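Non-sulfated chondroitin lyase E66 (Autographa californica nucleopolyhedrovirus, PDB 3VSN) acts as a chondroitin lyase of the occlusion-derived virus envelope, essential for oral infectivity, and may digest the chondroitin sulfate barrier of the host midgut's peritrophic matrix. Local coordinates at residues His83-Tyr88 with Met149-Val154; Asn355-Pro360 with Thr382-Ser387; Gly388-Ser393 with Leu440-Cys445. One frame throughout, in Å; residues are numbered along the deposited sequence. Where two conformers were deposited one is given.

Contact 1 of 3, residues His83-Tyr88 with Met149-Val154; sequences HTLIGY and MNITIV
Asn150 faces Ile86 where helix 138-154 comes nearest to helix 75-93, with Asn150 CA only 6.2 Å from Ile86 CA. Met149, the residue before it, packs instead against helices 29-48 and 189-205. The CB of Asn150 points toward the neighbouring helix, and the amide group is met by the short branch of the isoleucine: Ile86 CG2 lies 3.9 Å from Asn150 CG. Ile86 presents this methyl because CG2 stands opposite the backbone N while CG1 folds back beside it (chi1 -66°). The contact is van der Waals in character, a methyl group against the amide.

One residue on, Ile151 leaves the helix at a slant and reaches across with its terminal methyl. Ile151 CD1 and Leu85 CD1 are 4.3 Å apart, a loose apolar meeting of two side-chain ends. Leu85 also packs on Val147, one turn before Ile151 on helix 138-154, and on Leu109 and Ile116 of helix 103-119, so the pair belongs to a larger hydrophobic layer. Thr152 turns from this interface, its OG1 bonded to Phe148 O and Thr168 OG1. Ile153 packs on Phe38 and Tyr201. Val154, which ends the segment, rests on Leu42; its backbone N closes the last turn on Asn150 O at 3.1 Å.

The two segments run in the same direction, and all four touching residues are buried in the protein. Light side-chain packing of this kind between neighbouring parallel helices is consistent with the alpha/alpha toroid, the fold of the N-terminal helical domain of polysaccharide lyase family 8.

Contact 2 of 3, residues Asn355-Pro360 with Thr382-Ser387; sequences NNIQAP and TVSFES
Ile357 O is gripped by two waters, which tie the loop leading into helix 359-364 to the type I beta turn Thr382-Phe385. One water donates to Ile357 O and to Val383 O, at 2.9 Å from each, and so joins two backbone carbonyls that could not bond to one another. The other sits between Ile357 O and Ser384 OG, 2.8 Å from the hydroxyl oxygen. The turn itself is closed by Phe385 N bonding to Thr382 O.

Beside this bridge the side chains touch directly. Val383 points at the loop and divides its two methyls between neighbours: CG1 goes to Ile357 and CG2 to Gln358, whose CG lies 3.8 Å from Val383 CG2. Ile357 holds CG1 in the crowded position between backbone N and carbonyl carbon (chi1 61°), which carries CD1 over toward the valine and within loose reach of the Ser384 hydroxyl.

Gln358 is bent at chi2 (79°), folding its amide back so that OE1 accepts Ile357 N at 3.0 Å. The donor stands above the carbonyl plane and the N-H...O angle is 131°, so the bond is far from straight. Gln358 N is bonded to Tyr349 OH, and the glutamine side chain lies about 6 Å from that of Arg300, the transition-state stabiliser, which is consistent with a second-shell place beside the catalytic site. The tightest point is apolar: Ile357 CD1 presses on Val383 CG1 at 3.5 Å, closer than usual for two methyl carbons.

Contact 3 of 3, residues Gly388-Ser393 with Leu440-Cys445; sequences GIILQS and LQFKSC
Ile390 meets the Phe442 ring obliquely, by its terminal methyl: Ile390 CD1 is 3.8 Å from Phe442 CD2. Phe442 CB points toward the segment that carries Ile390, and with CG between the backbone N and the carbonyl carbon (chi1 55°) the ring's CD2 comes to the methyl. Tyr457 meets the same ring edge-to-face.

The shorter branch of the isoleucine is turned to Leu440, with Ile390 CG2 and Leu440 CD1 4.4 Å apart. Leu440 and Phe442 alternate with Gln441, which points the other way, so one face of strand 440-449 looks toward Ile390 and Gln392. Met364 of helix 359-364 packs against Ile390, Leu440 and Phe442 alike.

Gln392 stretches out beyond CG and crosses Leu440 near its root, Gln392 NE2 lying 3.8 Å from Leu440 CB. Its amide is engaged at both ends, NE2 with Met437 O and OE1 with Asn438 ND2.

The backbones stay well apart, 9.1 Å at the nearest CA pair, Gln392 and Leu440, and the strands belong to different antiparallel sheets. Between these two segments the contact is made by side chains alone, consistent with packing between sheets of the beta-sandwich. With the amide of Gln392 spent on the loop before Leu440, what remains between the segments is dispersion and burial of apolar surface.

Overall arrangement
The three contacts follow one another along the chain. Contact 1 joins two helices of the N-terminal alpha/alpha toroid, whereas contacts 2 and 3 lie in the beta-rich remainder; its centre is about 39 Å from that of contact 2 and 50 Å from that of contact 3, and it touches neither. Contacts 2 and 3 adjoin, with centres about 13 Å apart: 382-387 runs directly into 388-393, and Ile389 packs on both Pro360 and Ser384. Helix 359-364 spans the two, starting in contact 2 and resting Met364 on contact 3. Contact 2 thus lies between the surroundings of Arg300 and the strands of contact 3, while contacts 1 and 3 lie away from the catalytic residues.

Contact 1 of 3, residues His83-Tyr88 with Met149-Val154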
ATOM      1  N   HIS A  83     -25.228  -4.373   3.091  1.00 18.08           N
ATOM      2  CA  HIS A  83     -24.006  -5.161   3.308  1.00 18.01           C
ATOM      3  C   HIS A  83     -24.256  -6.457   4.026  1.00 17.74           C
ATOM      4  O   HIS A  83     -23.660  -7.478   3.694  1.00 17.54           O
ATOM      5  CB  HIS A  83     -22.951  -4.350   4.058  1.00 18.14           C
ATOM      6  CG  HIS A  83     -22.292  -3.279   3.222  1.00 18.32           C
ATOM      7  ND1 HIS A  83     -21.710  -3.540   2.038  1.00 18.55           N
ATOM      8  CD2 HIS A  83     -22.118  -1.918   3.457  1.00 18.45           C
ATOM      9  CE1 HIS A  83     -21.198  -2.405   1.532  1.00 18.71           C
ATOM     10  NE2 HIS A  83     -21.450  -1.412   2.402  1.00 18.79           N
ATOM     11  N   THR A  84     -25.142  -6.427   5.018  1.00 17.64           N
ATOM     12  CA  THR A  84     -25.467  -7.615   5.801  1.00 17.72           C
ATOM     13  C   THR A  84     -26.174  -8.682   4.952  1.00 17.33           C
ATOM     14  O   THR A  84     -25.888  -9.874   5.093  1.00 17.18           O
ATOM     15  CB  THR A  84     -26.281  -7.242   7.060  1.00 18.18           C
ATOM     16  OG1 THR A  84     -25.574  -6.233   7.792  1.00 18.70           O
ATOM     17  CG2 THR A  84     -26.489  -8.445   7.960  1.00 18.42           C
ATOM     18  N   LEU A  85     -27.074  -8.249   4.066  1.00 16.87           N
ATOM     19  CA  LEU A  85     -27.718  -9.156   3.110  1.00 16.85           C
ATOM     20  C   LEU A  85     -26.705  -9.826   2.182  1.00 16.74           C
ATOM     21  O   LEU A  85     -26.773 -11.036   1.953  1.00 16.43           O
ATOM     22  CB  LEU A  85     -28.782  -8.424   2.280  1.00 16.84           C
ATOM     23  CG  LEU A  85     -30.141  -8.146   2.927  1.00 16.98           C
ATOM     24  CD1 LEU A  85     -30.980  -7.275   2.009  1.00 16.93           C
ATOM     25  CD2 LEU A  85     -30.869  -9.442   3.259  1.00 16.99           C
ATOM     26  N   ILE A  86     -25.773  -9.035   1.649  1.00 16.75           N
ATOM     27  CA  ILE A  86     -24.702  -9.570   0.803  1.00 16.77           C
ATOM     28  C   ILE A  86     -23.848 -10.566   1.594  1.00 16.94           C
ATOM     29  O   ILE A  86     -23.531 -11.646   1.095  1.00 16.85           O
ATOM     30  CB  ILE A  86     -23.840  -8.450   0.173  1.00 16.75           C
ATOM     31  CG1 ILE A  86     -24.678  -7.634  -0.823  1.00 16.53           C
ATOM     32  CG2 ILE A  86     -22.606  -9.034  -0.517  1.00 16.46           C
ATOM     33  CD1 ILE A  86     -24.075  -6.295  -1.202  1.00 16.62           C
ATOM     34  N   GLY A  87     -23.506 -10.212   2.833  1.00 17.12           N
ATOM     35  CA  GLY A  87     -22.763 -11.118   3.718  1.00 17.44           C
ATOM     36  C   GLY A  87     -23.465 -12.454   3.924  1.00 17.67           C
ATOM     37  O   GLY A  87     -22.819 -13.509   3.961  1.00 17.45           O
ATOM     38  N   TYR A  88     -24.790 -12.407   4.060  1.00 17.54           N
ATOM     39  CA  TYR A  88     -25.596 -13.620   4.200  1.00 17.67           C
ATOM     40  C   TYR A  88     -25.662 -14.444   2.909  1.00 17.48           C
ATOM     41  O   TYR A  88     -25.735 -15.671   2.965  1.00 17.46           O
ATOM     42  CB  TYR A  88     -27.007 -13.291   4.702  1.00 18.20           C
ATOM     43  CG  TYR A  88     -27.161 -13.326   6.213  1.00 18.73           C
ATOM     44  CD1 TYR A  88     -27.439 -12.164   6.933  1.00 19.14           C
ATOM     45  CD2 TYR A  88     -27.029 -14.524   6.920  1.00 19.05           C
ATOM     46  CE1 TYR A  88     -27.586 -12.194   8.312  1.00 19.62           C
ATOM     47  CE2 TYR A  88     -27.172 -14.564   8.300  1.00 19.48           C
ATOM     48  CZ  TYR A  88     -27.448 -13.398   8.988  1.00 19.85           C
ATOM     49  OH  TYR A  88     -27.596 -13.431  10.355  1.00 20.56           O
ATOM     50  N   MET A 149     -28.090  -8.316  -7.261  1.00 16.79           N
ATOM     51  CA  MET A 149     -27.246  -9.261  -7.976  1.00 16.60           C
ATOM     52  C   MET A 149     -26.871 -10.479  -7.123  1.00 16.47           C
ATOM     53  O   MET A 149     -27.042 -11.617  -7.561  1.00 16.13           O
ATOM     54  CB  MET A 149     -25.990  -8.560  -8.503  1.00 16.98           C
ATOM     55  CG  MET A 149     -25.078  -9.468  -9.308  1.00 17.19           C
ATOM     56  SD  MET A 149     -23.662  -8.577  -9.961  1.00 17.82           S
ATOM     57  CE  MET A 149     -22.901  -9.858 -10.944  1.00 17.72           C
ATOM     58  N   ASN A 150     -26.372 -10.235  -5.910  1.00 16.39           N
ATOM     59  CA  ASN A 150     -25.949 -11.317  -5.018  1.00 16.28           C
ATOM     60  C   ASN A 150     -27.091 -12.267  -4.643  1.00 16.16           C
ATOM     61  O   ASN A 150     -26.927 -13.487  -4.707  1.00 15.80           O
ATOM     62  CB  ASN A 150     -25.269 -10.767  -3.759  1.00 16.68           C
ATOM     63  CG  ASN A 150     -23.830 -10.345  -4.006  1.00 17.39           C
ATOM     64  OD1 ASN A 150     -23.564  -9.251  -4.509  1.00 18.00           O
ATOM     65  ND2 ASN A 150     -22.891 -11.213  -3.649  1.00 17.46           N
ATOM     66  N   ILE A 151     -28.241 -11.704  -4.270  1.00 15.71           N
ATOM     67  CA  ILE A 151     -29.405 -12.508  -3.884  1.00 15.65           C
ATOM     68  C   ILE A 151     -29.909 -13.353  -5.058  1.00 15.71           C
ATOM     69  O   ILE A 151     -30.070 -14.568  -4.925  1.00 15.80           O
ATOM     70  CB  ILE A 151     -30.537 -11.643  -3.265  1.00 15.53           C
ATOM     71  CG1 ILE A 151     -30.081 -11.079  -1.915  1.00 15.54           C
ATOM     72  CG2 ILE A 151     -31.808 -12.467  -3.076  1.00 15.54           C
ATOM     73  CD1 ILE A 151     -31.081 -10.178  -1.213  1.00 15.37           C
ATOM     74  N   THR A 152     -30.121 -12.713  -6.208  1.00 15.74           N
ATOM     75  CA  THR A 152     -30.604 -13.400  -7.407  1.00 16.01           C
ATOM     76  C   THR A 152     -29.712 -14.587  -7.811  1.00 16.03           C
ATOM     77  O   THR A 152     -30.215 -15.684  -8.073  1.00 15.91           O
ATOM     78  CB  THR A 152     -30.777 -12.424  -8.593  1.00 16.17           C
ATOM     79  OG1 THR A 152     -31.702 -11.391  -8.229  1.00 16.40           O
ATOM     80  CG2 THR A 152     -31.299 -13.149  -9.831  1.00 16.18           C
ATOM     81  N   ILE A 153     -28.400 -14.373  -7.844  1.00 15.92           N
ATOM     82  CA  ILE A 153     -27.485 -15.430  -8.284  1.00 16.12           C
ATOM     83  C   ILE A 153     -27.355 -16.574  -7.274  1.00 16.36           C
ATOM     84  O   ILE A 153     -27.496 -17.740  -7.652  1.00 16.90           O
ATOM     85  CB  ILE A 153     -26.105 -14.886  -8.719  1.00 16.16           C
ATOM     86  CG1 ILE A 153     -26.276 -13.875  -9.856  1.00 16.05           C
ATOM     87  CG2 ILE A 153     -25.191 -16.030  -9.158  1.00 16.24           C
ATOM     88  CD1 ILE A 153     -25.009 -13.149 -10.264  1.00 16.39           C
ATOM     89  N   VAL A 154     -27.111 -16.269  -6.001  1.00 16.15           N
ATOM     90  CA  VAL A 154     -26.925 -17.356  -5.024  1.00 16.40           C
ATOM     91  C   VAL A 154     -28.178 -18.221  -4.837  1.00 16.74           C
ATOM     92  O   VAL A 154     -28.079 -19.382  -4.435  1.00 16.21           O
ATOM     93  CB  VAL A 154     -26.360 -16.892  -3.654  1.00 16.20           C
ATOM     94  CG1 VAL A 154     -25.062 -16.114  -3.842  1.00 15.89           C
ATOM     95  CG2 VAL A 154     -27.384 -16.087  -2.856  1.00 16.15           C
TER

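Contact 2 of 3, residues Asn355-Pro360 with Thr382-Ser387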
ATOM      1  N   ASN A 355      -6.186  14.957   9.525  1.00 21.27           N
ATOM      2  CA  ASN A 355      -4.893  14.271   9.530  1.00 20.41           C
ATOM      3  C   ASN A 355      -3.771  15.185   9.064  1.00 19.66           C
ATOM      4  O   ASN A 355      -3.747  15.595   7.906  1.00 19.16           O
ATOM      5  CB  ASN A 355      -4.943  13.035   8.621  1.00 20.53           C
ATOM      6  CG  ASN A 355      -6.086  12.096   8.961  1.00 20.70           C
ATOM      7  OD1 ASN A 355      -6.970  11.852   8.136  1.00 21.30           O
ATOM      8  ND2 ASN A 355      -6.072  11.565  10.172  1.00 20.50           N
ATOM      9  N   ASN A 356      -2.842  15.508   9.960  1.00 18.89           N
ATOM     10  CA  ASN A 356      -1.715  16.365   9.587  1.00 18.53           C
ATOM     11  C   ASN A 356      -0.391  16.046  10.286  1.00 17.78           C
ATOM     12  O   ASN A 356       0.556  16.833  10.210  1.00 17.72           O
ATOM     13  CB  ASN A 356      -2.075  17.856   9.726  1.00 19.23           C
ATOM     14  CG  ASN A 356      -2.491  18.238  11.135  1.00 19.84           C
ATOM     15  OD1 ASN A 356      -1.992  17.689  12.120  1.00 20.37           O
ATOM     16  ND2 ASN A 356      -3.405  19.196  11.236  1.00 20.13           N
ATOM     17  N   ILE A 357      -0.325  14.889  10.945  1.00 16.79           N
ATOM     18  CA  ILE A 357       0.884  14.489  11.681  1.00 16.40           C
ATOM     19  C   ILE A 357       1.613  13.282  11.068  1.00 15.64           C
ATOM     20  O   ILE A 357       2.559  12.759  11.658  1.00 15.54           O
ATOM     21  CB  ILE A 357       0.599  14.226  13.186  1.00 16.52           C
ATOM     22  CG1 ILE A 357      -0.406  13.078  13.380  1.00 16.59           C
ATOM     23  CG2 ILE A 357       0.119  15.497  13.876  1.00 17.05           C
ATOM     24  CD1 ILE A 357      -0.518  12.604  14.817  1.00 16.66           C
ATOM     25  N   GLN A 358       1.189  12.864   9.879  1.00 15.08           N
ATOM     26  CA  GLN A 358       1.655  11.603   9.296  1.00 14.75           C
ATOM     27  C   GLN A 358       2.886  11.710   8.375  1.00 14.32           C
ATOM     28  O   GLN A 358       3.358  10.692   7.860  1.00 14.02           O
ATOM     29  CB  GLN A 358       0.496  10.890   8.578  1.00 14.97           C
ATOM     30  CG  GLN A 358      -0.544  10.271   9.510  1.00 15.26           C
ATOM     31  CD  GLN A 358      -1.536  11.275  10.095  1.00 15.65           C
ATOM     32  OE1 GLN A 358      -1.536  12.460   9.748  1.00 15.59           O
ATOM     33  NE2 GLN A 358      -2.400  10.794  10.984  1.00 15.89           N
ATOM     34  N   ALA A 359       3.403  12.922   8.175  1.00 13.77           N
ATOM     35  CA  ALA A 359       4.539  13.122   7.258  1.00 13.59           C
ATOM     36  C   ALA A 359       5.822  12.377   7.650  1.00 13.40           C
ATOM     37  O   ALA A 359       6.470  11.797   6.777  1.00 13.25           O
ATOM     38  CB  ALA A 359       4.822  14.601   7.031  1.00 13.69           C
ATOM     39  N   PRO A 360       6.203  12.395   8.947  1.00 13.10           N
ATOM     40  CA  PRO A 360       7.391  11.618   9.313  1.00 13.14           C
ATOM     41  C   PRO A 360       7.289  10.127   8.967  1.00 12.94           C
ATOM     42  O   PRO A 360       8.258   9.555   8.459  1.00 12.82           O
ATOM     43  CB  PRO A 360       7.499  11.837  10.824  1.00 13.06           C
ATOM     44  CG  PRO A 360       6.926  13.207  11.011  1.00 13.39           C
ATOM     45  CD  PRO A 360       5.744  13.229  10.076  1.00 13.27           C
ATOM     46  N   THR A 382       0.471   6.958  18.372  1.00 16.20           N
ATOM     47  CA  THR A 382       1.627   6.142  17.985  1.00 15.58           C
ATOM     48  C   THR A 382       2.110   6.401  16.554  1.00 15.21           C
ATOM     49  O   THR A 382       3.208   5.968  16.185  1.00 15.32           O
ATOM     50  CB  THR A 382       1.345   4.629  18.153  1.00 15.40           C
ATOM     51  OG1 THR A 382       0.322   4.220  17.235  1.00 14.93           O
ATOM     52  CG2 THR A 382       0.908   4.298  19.582  1.00 15.41           C
ATOM     53  N   VAL A 383       1.305   7.110  15.762  1.00 14.79           N
ATOM     54  CA  VAL A 383       1.577   7.299  14.327  1.00 14.58           C
ATOM     55  C   VAL A 383       2.828   8.158  14.053  1.00 14.42           C
ATOM     56  O   VAL A 383       3.358   8.158  12.940  1.00 14.29           O
ATOM     57  CB  VAL A 383       0.322   7.827  13.574  1.00 14.66           C
ATOM     58  CG1 VAL A 383       0.086   9.305  13.847  1.00 14.68           C
ATOM     59  CG2 VAL A 383       0.418   7.565  12.072  1.00 14.53           C
ATOM     60  N   SER A 384       3.295   8.872  15.078  1.00 14.16           N
ATOM     61  CA  SER A 384       4.489   9.709  14.981  1.00 14.16           C
ATOM     62  C   SER A 384       5.779   8.909  15.136  1.00 14.04           C
ATOM     63  O   SER A 384       6.871   9.452  14.976  1.00 14.24           O
ATOM     64  CB  SER A 384       4.456  10.801  16.053  1.00 14.13           C
ATOM     65  OG  SER A 384       3.415  11.725  15.804  1.00 14.52           O
ATOM     66  N   PHE A 385       5.649   7.624  15.455  1.00 14.05           N
ATOM     67  CA  PHE A 385       6.790   6.817  15.865  1.00 13.79           C
ATOM     68  C   PHE A 385       6.899   5.526  15.062  1.00 13.60           C
ATOM     69  O   PHE A 385       5.934   4.773  14.933  1.00 13.59           O
ATOM     70  CB  PHE A 385       6.703   6.514  17.366  1.00 14.03           C
ATOM     71  CG  PHE A 385       6.405   7.729  18.208  1.00 14.25           C
ATOM     72  CD1 PHE A 385       7.421   8.612  18.558  1.00 14.28           C
ATOM     73  CD2 PHE A 385       5.104   8.006  18.623  1.00 14.32           C
ATOM     74  CE1 PHE A 385       7.149   9.741  19.315  1.00 14.50           C
ATOM     75  CE2 PHE A 385       4.826   9.132  19.388  1.00 14.32           C
ATOM     76  CZ  PHE A 385       5.850   9.997  19.734  1.00 14.43           C
ATOM     77  N   GLU A 386       8.092   5.291  14.523  1.00 13.29           N
ATOM     78  CA  GLU A 386       8.409   4.066  13.799  1.00 12.95           C
ATOM     79  C   GLU A 386       9.911   4.027  13.580  1.00 12.43           C
ATOM     80  O   GLU A 386      10.564   5.076  13.548  1.00 12.20           O
ATOM     81  CB  GLU A 386       7.667   4.015  12.452  1.00 13.16           C
ATOM     82  CG  GLU A 386       7.865   2.723  11.662  1.00 13.76           C
ATOM     83  CD  GLU A 386       7.516   1.487  12.465  1.00 13.93           C
ATOM     84  OE1 GLU A 386       6.309   1.191  12.597  1.00 14.50           O
ATOM     85  OE2 GLU A 386       8.443   0.814  12.967  1.00 13.73           O
ATOM     86  N   SER A 387      10.457   2.820  13.450  1.00 11.86           N
ATOM     87  CA  SER A 387      11.862   2.643  13.107  0.50 11.66           C
ATOM     88  C   SER A 387      12.196   3.525  11.910  1.00 11.48           C
ATOM     89  O   SER A 387      11.488   3.498  10.894  1.00 11.33           O
ATOM     90  CB  SER A 387      12.152   1.178  12.774  0.50 11.65           C
ATOM     91  OG  SER A 387      11.908   0.341  13.887  0.50 11.50           O
TER
HETATM   92  O   HOH W   1       4.275  10.412  11.359  1.00 13.93           O
HETATM   93  O   HOH W   2       4.338  13.494  13.815  1.00 15.28           O

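Contact 3 of 3, residues Gly388-Ser393 with Leu440-Cys445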
ATOM      1  N   GLY A 388      13.254   4.317  12.041  1.00 11.08           N
ATOM      2  CA  GLY A 388      13.701   5.191  10.959  1.00 10.81           C
ATOM      3  C   GLY A 388      13.298   6.652  11.091  1.00 10.59           C
ATOM      4  O   GLY A 388      13.933   7.514  10.499  1.00 10.29           O
ATOM      5  N   ILE A 389      12.235   6.934  11.845  1.00 10.52           N
ATOM      6  CA  ILE A 389      11.751   8.317  11.987  1.00 10.74           C
ATOM      7  C   ILE A 389      12.734   9.188  12.780  1.00 10.97           C
ATOM      8  O   ILE A 389      13.203   8.802  13.855  1.00 10.83           O
ATOM      9  CB  ILE A 389      10.322   8.386  12.594  1.00 10.80           C
ATOM     10  CG1 ILE A 389       9.305   7.753  11.625  1.00 10.78           C
ATOM     11  CG2 ILE A 389       9.938   9.831  12.913  1.00 10.67           C
ATOM     12  CD1 ILE A 389       7.853   7.813  12.073  1.00 11.08           C
ATOM     13  N   ILE A 390      13.069  10.346  12.217  1.00 11.40           N
ATOM     14  CA  ILE A 390      13.905  11.327  12.904  1.00 11.81           C
ATOM     15  C   ILE A 390      12.975  12.297  13.633  1.00 12.25           C
ATOM     16  O   ILE A 390      12.126  12.941  13.006  1.00 12.18           O
ATOM     17  CB  ILE A 390      14.828  12.103  11.935  1.00 11.81           C
ATOM     18  CG1 ILE A 390      15.728  11.142  11.141  1.00 11.76           C
ATOM     19  CG2 ILE A 390      15.684  13.112  12.701  1.00 11.76           C
ATOM     20  CD1 ILE A 390      16.432  11.781   9.961  1.00 11.66           C
ATOM     21  N   LEU A 391      13.131  12.381  14.952  1.00 12.89           N
ATOM     22  CA  LEU A 391      12.312  13.258  15.791  1.00 13.65           C
ATOM     23  C   LEU A 391      13.047  14.556  16.087  1.00 14.43           C
ATOM     24  O   LEU A 391      14.256  14.547  16.339  1.00 14.27           O
ATOM     25  CB  LEU A 391      11.946  12.574  17.110  1.00 13.62           C
ATOM     26  CG  LEU A 391      11.171  11.253  17.077  1.00 13.41           C
ATOM     27  CD1 LEU A 391      10.966  10.745  18.493  1.00 13.50           C
ATOM     28  CD2 LEU A 391       9.838  11.406  16.356  1.00 13.37           C
ATOM     29  N   GLN A 392      12.306  15.662  16.070  1.00 15.16           N
ATOM     30  CA  GLN A 392      12.884  16.991  16.277  1.00 16.06           C
ATOM     31  C   GLN A 392      12.489  17.578  17.629  1.00 16.96           C
ATOM     32  O   GLN A 392      12.954  18.651  18.010  1.00 17.32           O
ATOM     33  CB  GLN A 392      12.467  17.941  15.152  1.00 16.14           C
ATOM     34  CG  GLN A 392      13.036  17.585  13.789  1.00 16.06           C
ATOM     35  CD  GLN A 392      12.698  18.622  12.733  1.00 16.27           C
ATOM     36  OE1 GLN A 392      12.870  19.824  12.948  1.00 16.44           O
ATOM     37  NE2 GLN A 392      12.224  18.160  11.582  1.00 15.90           N
ATOM     38  N   SER A 393      11.629  16.862  18.344  1.00 17.75           N
ATOM     39  CA  SER A 393      11.213  17.241  19.692  1.00 18.53           C
ATOM     40  C   SER A 393      11.034  15.974  20.531  1.00 18.90           C
ATOM     41  O   SER A 393      11.031  14.859  19.994  1.00 18.75           O
ATOM     42  CB  SER A 393       9.910  18.043  19.642  1.00 18.55           C
ATOM     43  OG  SER A 393       8.864  17.274  19.075  1.00 19.40           O
ATOM     44  N   LEU A 440      14.159  20.002   7.397  1.00 13.78           N
ATOM     45  CA  LEU A 440      14.797  18.699   7.591  1.00 13.48           C
ATOM     46  C   LEU A 440      15.376  18.197   6.280  1.00 13.30           C
ATOM     47  O   LEU A 440      14.695  18.186   5.249  1.00 13.63           O
ATOM     48  CB  LEU A 440      13.810  17.665   8.148  1.00 13.53           C
ATOM     49  CG  LEU A 440      14.312  16.217   8.270  1.00 13.58           C
ATOM     50  CD1 LEU A 440      15.317  16.058   9.406  1.00 13.68           C
ATOM     51  CD2 LEU A 440      13.136  15.271   8.447  1.00 13.58           C
ATOM     52  N   GLN A 441      16.639  17.795   6.328  1.00 13.01           N
ATOM     53  CA  GLN A 441      17.299  17.165   5.194  1.00 12.79           C
ATOM     54  C   GLN A 441      18.087  15.959   5.679  1.00 12.62           C
ATOM     55  O   GLN A 441      18.456  15.884   6.856  1.00 12.50           O
ATOM     56  CB  GLN A 441      18.223  18.156   4.480  1.00 12.88           C
ATOM     57  CG  GLN A 441      19.397  18.641   5.320  1.00 13.16           C
ATOM     58  CD  GLN A 441      20.363  19.491   4.521  1.00 13.51           C
ATOM     59  OE1 GLN A 441      21.101  18.982   3.679  1.00 14.03           O
ATOM     60  NE2 GLN A 441      20.364  20.789   4.784  1.00 13.38           N
ATOM     61  N   PHE A 442      18.325  15.011   4.776  1.00 12.24           N
ATOM     62  CA  PHE A 442      19.193  13.875   5.073  1.00 11.99           C
ATOM     63  C   PHE A 442      19.656  13.152   3.817  1.00 11.94           C
ATOM     64  O   PHE A 442      19.066  13.297   2.743  1.00 11.88           O
ATOM     65  CB  PHE A 442      18.527  12.882   6.051  1.00 11.80           C
ATOM     66  CG  PHE A 442      17.175  12.369   5.605  1.00 11.73           C
ATOM     67  CD1 PHE A 442      17.059  11.479   4.539  1.00 11.68           C
ATOM     68  CD2 PHE A 442      16.017  12.747   6.285  1.00 11.80           C
ATOM     69  CE1 PHE A 442      15.816  10.999   4.141  1.00 11.72           C
ATOM     70  CE2 PHE A 442      14.771  12.262   5.896  1.00 11.74           C
ATOM     71  CZ  PHE A 442      14.671  11.388   4.824  1.00 11.76           C
ATOM     72  N   LYS A 443      20.730  12.386   3.970  1.00 11.78           N
ATOM     73  CA  LYS A 443      21.052  11.320   3.033  1.00 11.73           C
ATOM     74  C   LYS A 443      20.711  10.019   3.746  1.00 11.52           C
ATOM     75  O   LYS A 443      21.118   9.809   4.888  1.00 11.37           O
ATOM     76  CB  LYS A 443      22.530  11.362   2.646  1.00 11.94           C
ATOM     77  CG  LYS A 443      22.941  12.574   1.813  1.00 12.42           C
ATOM     78  CD  LYS A 443      22.982  12.253   0.325  1.00 12.72           C
ATOM     79  CE  LYS A 443      23.248  13.486  -0.533  1.00 12.92           C
ATOM     80  NZ  LYS A 443      24.615  14.063  -0.385  1.00 13.13           N
ATOM     81  N   SER A 444      19.939   9.162   3.082  1.00 11.33           N
ATOM     82  CA  SER A 444      19.444   7.935   3.698  1.00 11.27           C
ATOM     83  C   SER A 444      19.872   6.729   2.877  1.00 11.18           C
ATOM     84  O   SER A 444      19.631   6.683   1.670  1.00 10.98           O
ATOM     85  CB  SER A 444      17.916   7.981   3.821  1.00 11.28           C
ATOM     86  OG  SER A 444      17.393   6.743   4.276  1.00 11.43           O
ATOM     87  N   CYS A 445      20.508   5.766   3.544  1.00 11.07           N
ATOM     88  CA  CYS A 445      20.981   4.539   2.913  1.00 11.11           C
ATOM     89  C   CYS A 445      20.282   3.357   3.568  1.00 10.96           C
ATOM     90  O   CYS A 445      20.459   3.123   4.761  1.00 10.89           O
ATOM     91  CB  CYS A 445      22.492   4.385   3.113  1.00 11.25           C
ATOM     92  SG  CYS A 445      23.512   5.764   2.547  1.00 11.80           S
TER